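Local coordinates for 361aa long hypothetical D-aminopeptidase (Pyrococcus horikoshii, PDB 2DRH), which is of unproven function but probably acts as an aminopeptidase of the peptidase S58 (DmpA) family, at residues I8-F13 with T216-P221; T50-I55 with E152-A157; A71-G76 with G278-A283; V192-K197 with S309-A314. All coordinates share one frame; numbering follows the deposited sequence.

Contact 1 (I8-F13 with T216-P221)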
loop_
_atom_site.group_PDB
_atom_site.type_symbol
_atom_site.label_atom_id
_atom_site.label_comp_id
_atom_site.label_asym_id
_atom_site.label_seq_id
_atom_site.Cartn_x
_atom_site.Cartn_y
_atom_site.Cartn_z
ATOM N N ILE A 8 -19.616 23.069 24.115
ATOM C CA ILE A 8 -19.052 22.948 22.776
ATOM C C ILE A 8 -19.585 21.682 22.115
ATOM O O ILE A 8 -19.356 20.572 22.594
ATOM C CB ILE A 8 -17.510 22.895 22.819
ATOM C CG1 ILE A 8 -16.968 24.193 23.424
ATOM C CG2 ILE A 8 -16.958 22.679 21.414
ATOM C CD1 ILE A 8 -15.463 24.215 23.604
ATOM N N LYS A 9 -20.303 21.859 21.013
ATOM C CA LYS A 9 -20.891 20.741 20.292
ATOM C C LYS A 9 -20.051 20.363 19.080
ATOM O O LYS A 9 -19.742 21.209 18.243
ATOM C CB LYS A 9 -22.299 21.109 19.813
ATOM C CG LYS A 9 -23.252 21.604 20.899
ATOM C CD LYS A 9 -24.434 22.345 20.270
ATOM C CE LYS A 9 -25.468 22.750 21.303
ATOM N NZ LYS A 9 -26.205 21.572 21.839
ATOM N N ILE A 10 -19.682 19.090 18.992
ATOM C CA ILE A 10 -18.904 18.590 17.868
ATOM C C ILE A 10 -19.617 17.372 17.308
ATOM O O ILE A 10 -19.854 16.400 18.022
ATOM C CB ILE A 10 -17.469 18.200 18.296
ATOM C CG1 ILE A 10 -16.672 19.466 18.618
ATOM C CG2 ILE A 10 -16.783 17.409 17.189
ATOM C CD1 ILE A 10 -15.285 19.199 19.133
ATOM N N GLY A 11 -19.970 17.440 16.028
ATOM C CA GLY A 11 -20.662 16.336 15.393
ATOM C C GLY A 11 -22.156 16.355 15.660
ATOM O O GLY A 11 -22.678 17.309 16.243
ATOM N N VAL A 12 -22.842 15.296 15.240
ATOM C CA VAL A 12 -24.284 15.193 15.415
ATOM C C VAL A 12 -24.688 13.932 16.171
ATOM O O VAL A 12 -25.857 13.750 16.513
ATOM C CB VAL A 12 -25.002 15.187 14.052
ATOM C CG1 VAL A 12 -24.651 16.443 13.271
ATOM C CG2 VAL A 12 -24.605 13.947 13.265
ATOM N N PHE A 13 -23.730 13.048 16.420
ATOM C CA PHE A 13 -24.032 11.821 17.146
ATOM C C PHE A 13 -23.869 12.067 18.633
ATOM O O PHE A 13 -23.075 12.912 19.045
ATOM C CB PHE A 13 -23.109 10.686 16.702
ATOM C CG PHE A 13 -23.391 10.181 15.316
ATOM C CD1 PHE A 13 -24.618 9.607 15.010
ATOM C CD2 PHE A 13 -22.431 10.277 14.317
ATOM C CE1 PHE A 13 -24.887 9.136 13.721
ATOM C CE2 PHE A 13 -22.688 9.810 13.032
ATOM C CZ PHE A 13 -23.918 9.239 12.731
ATOM N N THR A 216 -8.220 24.751 15.469
ATOM C CA THR A 216 -9.588 24.986 15.041
ATOM C C THR A 216 -10.519 24.200 15.959
ATOM O O THR A 216 -10.429 22.975 16.032
ATOM C CB THR A 216 -9.782 24.501 13.601
ATOM O OG1 THR A 216 -8.735 25.042 12.783
ATOM C CG2 THR A 216 -11.138 24.948 13.061
ATOM N N ILE A 217 -11.401 24.902 16.666
ATOM C CA ILE A 217 -12.323 24.232 17.583
ATOM C C ILE A 217 -13.765 24.441 17.166
ATOM O O ILE A 217 -14.300 25.540 17.277
ATOM C CB ILE A 217 -12.141 24.726 19.039
ATOM C CG1 ILE A 217 -10.713 24.437 19.512
ATOM C CG2 ILE A 217 -13.141 24.026 19.956
ATOM C CD1 ILE A 217 -10.443 24.825 20.956
ATOM N N ALA A 218 -14.386 23.374 16.682
ATOM C CA ALA A 218 -15.766 23.432 16.231
ATOM C C ALA A 218 -15.897 24.512 15.167
ATOM O O ALA A 218 -16.866 25.266 15.151
ATOM C CB ALA A 218 -16.704 23.723 17.409
ATOM N N GLY A 219 -14.897 24.588 14.292
ATOM C CA GLY A 219 -14.912 25.560 13.210
ATOM C C GLY A 219 -14.345 26.936 13.515
ATOM O O GLY A 219 -14.057 27.711 12.599
ATOM N N VAL A 220 -14.178 27.244 14.795
ATOM C CA VAL A 220 -13.658 28.544 15.212
ATOM C C VAL A 220 -12.129 28.553 15.267
ATOM O O VAL A 220 -11.523 27.699 15.913
ATOM C CB VAL A 220 -14.214 28.928 16.605
ATOM C CG1 VAL A 220 -13.724 30.316 17.003
ATOM C CG2 VAL A 220 -15.744 28.881 16.586
ATOM N N PRO A 221 -11.487 29.519 14.585
ATOM C CA PRO A 221 -10.022 29.609 14.578
ATOM C C PRO A 221 -9.456 30.051 15.930
ATOM O O PRO A 221 -8.818 31.103 16.047
ATOM C CB PRO A 221 -9.744 30.611 13.459
ATOM C CG PRO A 221 -10.943 31.501 13.495
ATOM C CD PRO A 221 -12.080 30.522 13.684
#
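The extended N-terminal run at Ile-8 meets the residue 216-221 loop at the tip of a tight turn, and the contact is small, with about 140 Å² buried over both sides. Ile-8 opens it with its branch methyl. Its first torsion (chi1 -62°) leaves CG1 beside the backbone N and sets CG2 anti to that nitrogen, so that CG2 is the atom presented to the turn. There CG2 lies 4.1 Å from CB of Ala-218 and 4.3 Å from CG2 of Ile-217, a methyl resting against two others. Lys-9 turns its side chain away and takes part through its backbone: its carbonyl O stands 4.0 Å from CB of Ala-218, a van der Waals approach and nothing more. Ile-10 closes the row, its CG1 grazing CB of Ala-218 at 4.4 Å. One alanine methyl is thus met in turn by three consecutive residues. What pushes that methyl forward is a type I' beta turn from Ile-217 to Val-220, with Ala-218 and Gly-219 at its two corners, both at positive phi. The turn is held by a hydrogen bond in each direction, Ile-217 N to Val-220 O at 2.9 Å and Val-220 N to Ile-217 O at 3.0 Å. No hydrogen bond joins the two segments to each other, although the carbonyl of Ile-10 accepts one from Arg-190 of strand 184-193. The whole arrangement lies against two helices, with Ile-217 touching Ile-324 of helix 309-328 and Leu-349 of helix 346-355, while Ala-218 also packs on Met-353 of the latter.

Contact 2 (T50-I55 with E152-A157)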
loop_
_atom_site.group_PDB
_atom_site.type_symbol
_atom_site.label_atom_id
_atom_site.label_comp_id
_atom_site.label_asym_id
_atom_site.label_seq_id
_atom_site.Cartn_x
_atom_site.Cartn_y
_atom_site.Cartn_z
ATOM N N THR A 50 7.540 12.327 31.070
ATOM C CA THR A 50 7.135 11.320 30.104
ATOM C C THR A 50 6.248 10.274 30.781
ATOM O O THR A 50 5.756 10.498 31.885
ATOM C CB THR A 50 8.388 10.652 29.462
ATOM O OG1 THR A 50 7.986 9.835 28.361
ATOM C CG2 THR A 50 9.129 9.796 30.473
ATOM N N GLY A 51 6.033 9.141 30.125
ATOM C CA GLY A 51 5.192 8.119 30.722
ATOM C C GLY A 51 4.784 7.029 29.760
ATOM O O GLY A 51 5.309 6.937 28.651
ATOM N N VAL A 52 3.823 6.214 30.187
ATOM C CA VAL A 52 3.327 5.102 29.396
ATOM C C VAL A 52 1.817 4.971 29.544
ATOM O O VAL A 52 1.270 5.159 30.631
ATOM C CB VAL A 52 3.979 3.770 29.853
ATOM C CG1 VAL A 52 3.378 2.592 29.091
ATOM C CG2 VAL A 52 5.479 3.825 29.638
ATOM N N THR A 53 1.146 4.654 28.444
ATOM C CA THR A 53 -0.298 4.473 28.454
ATOM C C THR A 53 -0.602 3.141 27.775
ATOM O O THR A 53 -0.102 2.860 26.678
ATOM C CB THR A 53 -1.024 5.601 27.691
ATOM O OG1 THR A 53 -0.822 6.849 28.365
ATOM C CG2 THR A 53 -2.517 5.307 27.604
ATOM N N ALA A 54 -1.419 2.324 28.431
ATOM C CA ALA A 54 -1.782 1.021 27.902
ATOM C C ALA A 54 -3.268 0.935 27.567
ATOM O O ALA A 54 -4.108 1.385 28.337
ATOM C CB ALA A 54 -1.415 -0.059 28.912
ATOM N N ILE A 55 -3.581 0.369 26.406
ATOM C CA ILE A 55 -4.968 0.199 25.993
ATOM C C ILE A 55 -5.188 -1.290 25.749
ATOM O O ILE A 55 -4.508 -1.903 24.920
ATOM C CB ILE A 55 -5.312 0.975 24.680
ATOM C CG1 ILE A 55 -5.043 2.474 24.847
ATOM C CG2 ILE A 55 -6.785 0.775 24.330
ATOM C CD1 ILE A 55 -3.666 2.916 24.373
ATOM N N GLU A 152 9.216 -2.035 33.851
ATOM C CA GLU A 152 8.177 -2.300 34.852
ATOM C C GLU A 152 7.008 -1.342 34.688
ATOM O O GLU A 152 5.871 -1.673 35.040
ATOM C CB GLU A 152 8.698 -2.144 36.286
ATOM C CG GLU A 152 10.038 -2.759 36.587
ATOM C CD GLU A 152 11.180 -1.824 36.252
ATOM O OE1 GLU A 152 11.472 -1.644 35.055
ATOM O OE2 GLU A 152 11.776 -1.254 37.190
ATOM N N HIS A 153 7.296 -0.145 34.179
ATOM C CA HIS A 153 6.259 0.865 33.978
ATOM C C HIS A 153 5.210 0.357 32.998
ATOM O O HIS A 153 4.022 0.655 33.135
ATOM C CB HIS A 153 6.881 2.168 33.463
ATOM C CG HIS A 153 7.768 2.847 34.463
ATOM N ND1 HIS A 153 8.724 3.773 34.104
ATOM C CD2 HIS A 153 7.841 2.735 35.812
ATOM C CE1 HIS A 153 9.349 4.202 35.187
ATOM N NE2 HIS A 153 8.831 3.588 36.237
ATOM N N VAL A 154 5.655 -0.427 32.022
ATOM C CA VAL A 154 4.757 -0.980 31.019
ATOM C C VAL A 154 3.823 -2.019 31.638
ATOM O O VAL A 154 2.627 -2.039 31.348
ATOM C CB VAL A 154 5.540 -1.637 29.867
ATOM C CG1 VAL A 154 4.563 -2.203 28.836
ATOM C CG2 VAL A 154 6.466 -0.615 29.222
ATOM N N VAL A 155 4.371 -2.884 32.482
ATOM C CA VAL A 155 3.566 -3.902 33.138
ATOM C C VAL A 155 2.568 -3.232 34.086
ATOM O O VAL A 155 1.412 -3.645 34.175
ATOM C CB VAL A 155 4.448 -4.888 33.941
ATOM C CG1 VAL A 155 3.562 -5.900 34.680
ATOM C CG2 VAL A 155 5.411 -5.620 32.993
ATOM N N GLU A 156 3.023 -2.190 34.778
ATOM C CA GLU A 156 2.178 -1.458 35.715
ATOM C C GLU A 156 1.017 -0.780 34.990
ATOM O O GLU A 156 -0.136 -0.861 35.434
ATOM C CB GLU A 156 3.015 -0.410 36.468
ATOM C CG GLU A 156 2.275 0.382 37.543
ATOM C CD GLU A 156 1.594 -0.500 38.591
ATOM O OE1 GLU A 156 2.228 -1.455 39.088
ATOM O OE2 GLU A 156 0.422 -0.229 38.933
ATOM N N ALA A 157 1.318 -0.115 33.877
ATOM C CA ALA A 157 0.286 0.569 33.101
ATOM C C ALA A 157 -0.796 -0.421 32.675
ATOM O O ALA A 157 -1.983 -0.092 32.676
ATOM C CB ALA A 157 0.899 1.244 31.868
#
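Val-52 and Ala-157 account for most of the roughly 200 Å² buried here, with Ala-54 next. Val-52 points from strand 48-56 toward helix 151-160 and touches it with both methyls. CG1, anti to the backbone N (chi1 176°), does most of the work: it lies 4.0 Å from CB of Ala-157 and also 4.3 Å from CA of Val-154. CG2, on the N side, leans toward the stem of His-153, 4.4 Å from its CB; the imidazole itself is directed elsewhere. Ala-157 answers from the helix with a methyl that sits between Val-52 and the next strand residue facing the same way, Ala-54, whose CB is 4.0 Å from CB of Ala-157. This is helix-on-sheet packing, in which alternate strand residues face the helix while Thr-53 and Ile-55 face the opposite side. The arrangement is consistent with a helix layer of the alpha-beta-beta-alpha sandwich known for the DmpA family, and the axes of 50-55 and 152-157 are inclined at 40°. Because two alanines meet, the backbones come close: CB of Ala-54 is only 3.8 Å from the carbonyl O of Ala-157, and the segment axes approach to 7.7 Å. The same helix face continues over strand 28-36, where His-153 and Ala-157 touch Val-32, and Val-52 and Ala-54 are flanked by Ile-97 of strand 96-100.

Contact 3 (A71-G76 with G278-A283)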
loop_
_atom_site.group_PDB
_atom_site.type_symbol
_atom_site.label_atom_id
_atom_site.label_comp_id
_atom_site.label_asym_id
_atom_site.label_seq_id
_atom_site.Cartn_x
_atom_site.Cartn_y
_atom_site.Cartn_z
ATOM N N ALA A 71 -5.350 -0.295 10.367
ATOM C CA ALA A 71 -4.541 0.880 10.672
ATOM C C ALA A 71 -4.196 1.687 9.428
ATOM O O ALA A 71 -4.175 1.158 8.319
ATOM C CB ALA A 71 -3.277 0.464 11.384
ATOM N N PHE A 72 -3.935 2.974 9.628
ATOM C CA PHE A 72 -3.584 3.867 8.540
ATOM C C PHE A 72 -2.485 4.846 8.940
ATOM O O PHE A 72 -2.572 5.517 9.970
ATOM C CB PHE A 72 -4.801 4.668 8.084
ATOM C CG PHE A 72 -4.474 5.740 7.076
ATOM C CD1 PHE A 72 -3.976 5.404 5.816
ATOM C CD2 PHE A 72 -4.657 7.088 7.390
ATOM C CE1 PHE A 72 -3.671 6.392 4.888
ATOM C CE2 PHE A 72 -4.353 8.085 6.466
ATOM C CZ PHE A 72 -3.861 7.738 5.219
ATOM N N VAL A 73 -1.445 4.916 8.123
ATOM C CA VAL A 73 -0.363 5.847 8.392
ATOM C C VAL A 73 -0.628 7.065 7.523
ATOM O O VAL A 73 -0.546 6.973 6.300
ATOM C CB VAL A 73 1.004 5.255 8.011
ATOM C CG1 VAL A 73 2.115 6.270 8.316
ATOM C CG2 VAL A 73 1.246 3.965 8.789
ATOM N N MET A 74 -0.993 8.189 8.143
ATOM C CA MET A 74 -1.234 9.412 7.384
ATOM C C MET A 74 0.143 9.985 7.024
ATOM O O MET A 74 0.398 10.352 5.880
ATOM C CB MET A 74 -2.028 10.426 8.212
ATOM C CG MET A 74 -2.167 11.795 7.539
ATOM S SD MET A 74 -2.994 11.755 5.932
ATOM C CE MET A 74 -3.529 13.434 5.807
ATOM N N ASN A 75 1.022 10.061 8.015
ATOM C CA ASN A 75 2.383 10.539 7.793
ATOM C C ASN A 75 3.309 9.670 8.627
ATOM O O ASN A 75 3.237 9.663 9.858
ATOM C CB ASN A 75 2.540 12.010 8.173
ATOM C CG ASN A 75 3.902 12.573 7.757
ATOM O OD1 ASN A 75 4.357 12.355 6.634
ATOM N ND2 ASN A 75 4.546 13.302 8.660
ATOM N N GLY A 76 4.166 8.927 7.930
ATOM C CA GLY A 76 5.098 8.019 8.572
ATOM C C GLY A 76 6.351 8.546 9.253
ATOM O O GLY A 76 7.337 7.820 9.345
ATOM N N GLY A 278 4.318 12.536 13.109
ATOM C CA GLY A 278 3.950 11.140 13.020
ATOM C C GLY A 278 2.469 10.954 13.322
ATOM O O GLY A 278 2.067 10.821 14.479
ATOM N N ASP A 279 1.661 10.959 12.269
ATOM C CA ASP A 279 0.221 10.794 12.403
ATOM C C ASP A 279 -0.200 9.384 11.997
ATOM O O ASP A 279 -0.069 8.983 10.834
ATOM C CB ASP A 279 -0.488 11.835 11.548
ATOM C CG ASP A 279 -0.075 13.255 11.902
ATOM O OD1 ASP A 279 0.723 13.431 12.850
ATOM O OD2 ASP A 279 -0.552 14.200 11.235
ATOM N N ILE A 280 -0.690 8.627 12.975
ATOM C CA ILE A 280 -1.112 7.255 12.739
ATOM C C ILE A 280 -2.383 6.897 13.512
ATOM O O ILE A 280 -2.568 7.298 14.664
ATOM C CB ILE A 280 -0.006 6.276 13.149
ATOM C CG1 ILE A 280 1.235 6.510 12.282
ATOM C CG2 ILE A 280 -0.507 4.837 13.040
ATOM C CD1 ILE A 280 2.406 5.672 12.694
ATOM N N ALA A 281 -3.247 6.131 12.858
ATOM C CA ALA A 281 -4.510 5.694 13.439
ATOM C C ALA A 281 -4.590 4.177 13.454
ATOM O O ALA A 281 -4.242 3.519 12.476
ATOM C CB ALA A 281 -5.664 6.257 12.632
ATOM N N VAL A 282 -5.039 3.625 14.573
ATOM C CA VAL A 282 -5.195 2.185 14.700
ATOM C C VAL A 282 -6.632 1.891 15.141
ATOM O O VAL A 282 -7.093 2.395 16.159
ATOM C CB VAL A 282 -4.203 1.606 15.728
ATOM C CG1 VAL A 282 -4.489 0.133 15.952
ATOM C CG2 VAL A 282 -2.764 1.787 15.226
ATOM N N ALA A 283 -7.339 1.083 14.360
ATOM C CA ALA A 283 -8.721 0.746 14.675
ATOM C C ALA A 283 -8.913 -0.748 14.873
ATOM O O ALA A 283 -8.311 -1.562 14.172
ATOM C CB ALA A 283 -9.633 1.237 13.569
#
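Different first torsions bring Val-73 and Ile-280 together: Val-73 sets CG1 anti to its backbone N (chi1 -180°), whereas Ile-280 keeps CG1 beside its own (chi1 -63°). The two CG1 atoms end 4.1 Å apart, their side chains lying alongside and pointing the same way. On the same face, Ala-71 offers CB to CG2 of Val-282 at 4.1 Å. The backbone sets Met-74 CB 3.9 Å from CB of Asp-279; beyond it CG is anti to the backbone N, and a bend at the second torsion leads the sulfur end away. Strands 65-73 and 278-285 run antiparallel, and Phe-72 with Ala-281 form a regular hydrogen-bonded pair: Phe-72 N reaches Ala-281 O at 2.9 Å, and Ala-281 N reaches Phe-72 O at 3.0 Å along a nearly straight line (172°). The regular pairing is interrupted at Met-74, where a classic beta bulge sets Met-74 and Asn-75 together against Asp-279. One carbonyl, Asp-279 O, therefore takes two donors in its plane, Met-74 N at 3.0 Å and, on a lone pair, Asn-75 N at 3.2 Å. The return bond from Asp-279 N to Asn-75 O is weak. The extra residue turns the chain a corner, so that strand 75-76 continues the pairing in a new direction. The side-chain carboxamide of Asn-75 is held elsewhere, ND2 to the carbonyls of Ser-277 and Asn-275 and OD1 to Arg-257 of the second subunit, while Gly-76 N binds Glu-88 of the third subunit.

Contact 4 (V192-K197 with S309-A314); sequences VEIEGK and SPLFKA
Two apolar side chains from the end of strand 184-193 and the turn after it, Val-192 and Ile-194, press into the first turns of helix 309-328. Val-192 is the forked one. With CG1 anti to its carbonyl carbon and CG2 in the crowded place between N and C (chi1 -47°), it straddles the helix surface: CG1 lies 4.1 Å from the carbonyl O of Pro-310 and presses on CB of Ala-314, while CG2 meets CD2 of Leu-311 at 3.6 Å. The hollow it fills is bounded by Pro-310, Leu-311 and Ala-314, one helical turn of surface, and at 3.4 Å the approach of Val-192 CG1 to Ala-314 CB is tighter than normal van der Waals contact. Ile-194 comes in tip first. Its CD1 end butts against the branch point of Leu-311, 3.6 Å from CG, and its CG1 passes CB of Pro-310 at 4.2 Å. The end of Leu-311 lies across the tips of both bumps, meeting each at about a right angle. Beyond Ile-194 the chain reverses in a tight hairpin turn through Glu-195 and Gly-196 into strand 198-207, whose Val-201 also touches Leu-311 and Ala-314. Phe-13 lies against Val-192 as well. No hydrogen bond or charge pair links the segments, which implies that the direct contact between strand end and helix start rests on apolar packing.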
loop_
_atom_site.group_PDB
_atom_site.type_symbol
_atom_site.label_atom_id
_atom_site.label_comp_id
_atom_site.label_asym_id
_atom_site.label_seq_id
_atom_site.Cartn_x
_atom_site.Cartn_y
_atom_site.Cartn_z
ATOM N N VAL A 192 -24.105 5.199 17.536
ATOM C CA VAL A 192 -24.760 5.264 16.229
ATOM C C VAL A 192 -25.691 4.071 16.042
ATOM O O VAL A 192 -25.382 2.954 16.470
ATOM C CB VAL A 192 -23.725 5.275 15.058
ATOM C CG1 VAL A 192 -22.616 6.284 15.350
ATOM C CG2 VAL A 192 -23.139 3.886 14.848
ATOM N N GLU A 193 -26.835 4.301 15.406
ATOM C CA GLU A 193 -27.766 3.208 15.173
ATOM C C GLU A 193 -27.759 2.822 13.705
ATOM O O GLU A 193 -27.993 3.658 12.833
ATOM C CB GLU A 193 -29.190 3.583 15.610
ATOM C CG GLU A 193 -30.168 2.424 15.457
ATOM C CD GLU A 193 -31.514 2.678 16.114
ATOM O OE1 GLU A 193 -31.580 2.722 17.362
ATOM O OE2 GLU A 193 -32.508 2.832 15.376
ATOM N N ILE A 194 -27.472 1.552 13.439
ATOM C CA ILE A 194 -27.429 1.047 12.075
ATOM C C ILE A 194 -28.364 -0.150 11.931
ATOM O O ILE A 194 -28.149 -1.202 12.535
ATOM C CB ILE A 194 -25.998 0.630 11.683
ATOM C CG1 ILE A 194 -25.069 1.847 11.753
ATOM C CG2 ILE A 194 -25.990 0.040 10.285
ATOM C CD1 ILE A 194 -23.610 1.508 11.537
ATOM N N GLU A 195 -29.403 0.026 11.123
ATOM C CA GLU A 195 -30.391 -1.020 10.895
ATOM C C GLU A 195 -30.957 -1.533 12.214
ATOM O O GLU A 195 -30.899 -2.725 12.508
ATOM C CB GLU A 195 -29.774 -2.178 10.102
ATOM C CG GLU A 195 -29.385 -1.821 8.668
ATOM C CD GLU A 195 -30.526 -1.191 7.888
ATOM O OE1 GLU A 195 -30.741 0.033 8.016
ATOM O OE2 GLU A 195 -31.219 -1.919 7.151
ATOM N N GLY A 196 -31.485 -0.611 13.012
ATOM C CA GLY A 196 -32.079 -0.967 14.288
ATOM C C GLY A 196 -31.143 -1.511 15.349
ATOM O O GLY A 196 -31.581 -2.227 16.248
ATOM N N LYS A 197 -29.860 -1.179 15.262
ATOM C CA LYS A 197 -28.900 -1.655 16.251
ATOM C C LYS A 197 -27.960 -0.543 16.697
ATOM O O LYS A 197 -27.491 0.256 15.886
ATOM C CB LYS A 197 -28.090 -2.827 15.689
ATOM C CG LYS A 197 -28.941 -4.030 15.313
ATOM C CD LYS A 197 -29.778 -4.500 16.500
ATOM C CE LYS A 197 -30.757 -5.589 16.099
ATOM N NZ LYS A 197 -31.626 -5.998 17.242
ATOM N N SER A 309 -21.391 4.024 6.742
ATOM C CA SER A 309 -20.985 5.427 6.682
ATOM C C SER A 309 -21.153 6.124 8.036
ATOM O O SER A 309 -20.346 6.990 8.403
ATOM C CB SER A 309 -21.757 6.162 5.585
ATOM O OG SER A 309 -21.386 5.665 4.308
ATOM N N PRO A 310 -22.203 5.757 8.802
ATOM C CA PRO A 310 -22.395 6.382 10.108
ATOM C C PRO A 310 -21.172 6.140 10.993
ATOM O O PRO A 310 -20.774 7.014 11.765
ATOM C CB PRO A 310 -23.647 5.683 10.636
ATOM C CG PRO A 310 -24.432 5.467 9.395
ATOM C CD PRO A 310 -23.383 4.945 8.442
ATOM N N LEU A 311 -20.571 4.957 10.880
ATOM C CA LEU A 311 -19.389 4.657 11.681
ATOM C C LEU A 311 -18.197 5.518 11.215
ATOM O O LEU A 311 -17.352 5.905 12.023
ATOM C CB LEU A 311 -19.046 3.162 11.595
ATOM C CG LEU A 311 -20.103 2.181 12.143
ATOM C CD1 LEU A 311 -19.771 0.769 11.710
ATOM C CD2 LEU A 311 -20.165 2.259 13.660
ATOM N N PHE A 312 -18.129 5.816 9.921
ATOM C CA PHE A 312 -17.044 6.659 9.407
ATOM C C PHE A 312 -17.186 8.063 9.997
ATOM O O PHE A 312 -16.206 8.678 10.417
ATOM C CB PHE A 312 -17.097 6.768 7.879
ATOM C CG PHE A 312 -16.703 5.511 7.148
ATOM C CD1 PHE A 312 -16.184 4.414 7.824
ATOM C CD2 PHE A 312 -16.831 5.442 5.761
ATOM C CE1 PHE A 312 -15.796 3.267 7.129
ATOM C CE2 PHE A 312 -16.448 4.305 5.062
ATOM C CZ PHE A 312 -15.929 3.217 5.748
ATOM N N LYS A 313 -18.416 8.570 10.026
ATOM C CA LYS A 313 -18.664 9.900 10.572
ATOM C C LYS A 313 -18.406 9.937 12.076
ATOM O O LYS A 313 -17.743 10.850 12.577
ATOM C CB LYS A 313 -20.102 10.342 10.278
ATOM C CG LYS A 313 -20.550 11.550 11.096
ATOM C CD LYS A 313 -21.926 12.032 10.689
ATOM C CE LYS A 313 -21.890 12.637 9.302
ATOM N NZ LYS A 313 -20.905 13.745 9.254
ATOM N N ALA A 314 -18.933 8.942 12.788
ATOM C CA ALA A 314 -18.764 8.845 14.235
ATOM C C ALA A 314 -17.277 8.797 14.599
ATOM O O ALA A 314 -16.862 9.334 15.617
ATOM C CB ALA A 314 -19.481 7.588 14.766
#

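From the N terminus, the chain first commits residues 8-13 to contact 1, whose loop closes at 216-221. Contact 2 opens and closes entirely within that span, setting helix 151-160 against strand 48-56. Contact 3 opens within the loop of contact 1 but closes beyond it, at 278-283, so the two cross; it also crosses contact 2. Contact 4 begins after contact 2 has closed, and crosses both contacts 1 and 3 before ending at helix 309-328. Contacts 1 and 4 touch directly through Phe-13, which packs on Lys-313 and Val-192. Contacts 3 and 4 reach the same sheet, while contact 2 lies across the chain's centre from contacts 1 and 4.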